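Local atomic coordinates of ankyrin-repeat protein (Cryptosporidium parvum, PDB entry 2W4S), a protein that probably binds RNA through a helical domain related to that of PHAX, the snRNA and snoRNA transport factor. Residues 40-43 with 44-48. Sequence-based numbering, arbitrary orientation.
Sequences QLYE and NAMKV
Met-46 lies one helical turn beyond Tyr-42 and lays its methyl over one face of the phenol ring. Met-46 CE stands 3.7 Å from the Tyr-42 ring centroid, 24° off the normal, a CH-pi contact displaced toward the CE2 rim. The sulfur comes in more obliquely, Met-46 SD lying 4.1 Å from the Tyr-42 centroid, completing a Met-aromatic pair. A bend at the last torsion of Met-46 (chi3 -59°) folds the methyl back onto the ring, something a flexible, unbranched thioether does easily. This is the close-packed side: Thr-13, Ile-14 and Leu-18 of helix 6-18 also touch Tyr-42, whose OH is hydrogen-bonded to the OH of Tyr-42 of the second subunit, and each member of the pair packs on its counterpart's partner there. The two segments are successive turns of helix 24-50 in the PHAX-type RNA-binding domain, joined by regular i to i+4 bonds such as Met-46 N to Tyr-42 O (2.9 Å). Ala-45 touches Val-68 of helix 65-78, its small methyl suiting a place between packed helices. Looseness sets in at exposed Lys-47. Glu-43, its chain extended, is itself buried against the second subunit, where OE2 is hydrogen-bonded to Thr-16 OG1; the salt bridge from Glu-43 OE2 to Lys-47 NZ is long, 3.7 Å. The extended lysine brings Lys-47 CE within 3.3 Å of Glu-43 OE2, its flexible methylenes suiting a solvent-side position.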
loop_
_atom_site.group_PDB
_atom_site.type_symbol
_atom_site.label_atom_id
_atom_site.label_comp_id
_atom_site.label_asym_id
_atom_site.label_seq_id
_atom_site.Cartn_x
_atom_site.Cartn_y
_atom_site.Cartn_z
ATOM N N GLN C 40 0.319 -6.886 -5.266
ATOM C CA GLN C 40 -0.978 -7.322 -5.834
ATOM C C GLN C 40 -1.858 -8.013 -4.810
ATOM O O GLN C 40 -3.076 -7.832 -4.827
ATOM C CB GLN C 40 -0.804 -8.257 -7.033
ATOM C CG GLN C 40 -0.473 -7.563 -8.345
ATOM C CD GLN C 40 -0.268 -8.544 -9.522
ATOM O OE1 GLN C 40 0.598 -8.336 -10.393
ATOM N NE2 GLN C 40 -1.067 -9.617 -9.544
ATOM N N LEU C 41 -1.247 -8.803 -3.929
ATOM C CA LEU C 41 -1.980 -9.463 -2.838
ATOM C C LEU C 41 -2.509 -8.430 -1.799
ATOM O O LEU C 41 -3.632 -8.550 -1.290
ATOM C CB LEU C 41 -1.057 -10.482 -2.173
ATOM C CG LEU C 41 -1.529 -11.774 -1.523
ATOM C CD1 LEU C 41 -2.428 -12.616 -2.453
ATOM C CD2 LEU C 41 -0.289 -12.543 -1.163
ATOM N N TYR C 42 -1.676 -7.433 -1.493
ATOM C CA TYR C 42 -2.005 -6.382 -0.525
ATOM C C TYR C 42 -3.164 -5.567 -1.076
ATOM O O TYR C 42 -4.167 -5.338 -0.396
ATOM C CB TYR C 42 -0.771 -5.517 -0.244
ATOM C CG TYR C 42 -1.062 -4.249 0.511
ATOM C CD1 TYR C 42 -1.741 -4.289 1.710
ATOM C CD2 TYR C 42 -0.649 -3.012 0.027
ATOM C CE1 TYR C 42 -2.028 -3.147 2.400
ATOM C CE2 TYR C 42 -0.928 -1.825 0.730
ATOM C CZ TYR C 42 -1.617 -1.912 1.914
ATOM O OH TYR C 42 -1.903 -0.805 2.648
ATOM N N GLU C 43 -3.033 -5.203 -2.350
ATOM C CA GLU C 43 -4.085 -4.510 -3.075
ATOM C C GLU C 43 -5.398 -5.268 -3.088
ATOM O O GLU C 43 -6.465 -4.664 -2.840
ATOM C CB GLU C 43 -3.677 -4.241 -4.513
ATOM C CG GLU C 43 -4.774 -3.510 -5.225
ATOM C CD GLU C 43 -4.615 -3.491 -6.717
ATOM O OE1 GLU C 43 -3.844 -4.322 -7.273
ATOM O OE2 GLU C 43 -5.279 -2.621 -7.332
ATOM N N ASN C 44 -5.324 -6.571 -3.389
ATOM C CA ASN C 44 -6.508 -7.422 -3.465
ATOM C C ASN C 44 -7.200 -7.536 -2.138
ATOM O O ASN C 44 -8.420 -7.527 -2.091
ATOM C CB ASN C 44 -6.169 -8.801 -4.021
ATOM C CG ASN C 44 -5.901 -8.773 -5.519
ATOM O OD1 ASN C 44 -6.516 -7.996 -6.255
ATOM N ND2 ASN C 44 -4.952 -9.593 -5.978
ATOM N N ALA C 45 -6.412 -7.623 -1.065
ATOM C CA ALA C 45 -6.916 -7.622 0.319
ATOM C C ALA C 45 -7.628 -6.325 0.601
ATOM O O ALA C 45 -8.676 -6.321 1.255
ATOM C CB ALA C 45 -5.785 -7.811 1.322
ATOM N N MET C 46 -7.053 -5.220 0.112
ATOM C CA MET C 46 -7.692 -3.892 0.234
ATOM C C MET C 46 -9.001 -3.814 -0.532
ATOM O O MET C 46 -9.950 -3.243 -0.022
ATOM C CB MET C 46 -6.746 -2.763 -0.175
ATOM C CG MET C 46 -5.773 -2.321 0.930
ATOM S SD MET C 46 -4.760 -0.845 0.572
ATOM C CE MET C 46 -3.879 -1.356 -0.929
ATOM N N LYS C 47 -9.065 -4.409 -1.730
ATOM C CA LYS C 47 -10.315 -4.392 -2.550
ATOM C C LYS C 47 -11.443 -5.122 -1.863
ATOM O O LYS C 47 -12.590 -4.625 -1.815
ATOM C CB LYS C 47 -10.115 -5.000 -3.933
ATOM C CG LYS C 47 -9.263 -4.155 -4.819
ATOM C CD LYS C 47 -9.242 -4.647 -6.232
ATOM C CE LYS C 47 -8.358 -3.697 -7.036
ATOM N NZ LYS C 47 -8.534 -3.851 -8.500
ATOM N N VAL C 48 -11.095 -6.279 -1.309
ATOM C CA VAL C 48 -11.987 -7.055 -0.461
ATOM C C VAL C 48 -12.453 -6.238 0.741
ATOM O O VAL C 48 -13.642 -6.256 1.077
ATOM C CB VAL C 48 -11.329 -8.404 0.026
ATOM C CG1 VAL C 48 -12.246 -9.107 0.996
ATOM C CG2 VAL C 48 -11.035 -9.319 -1.137
#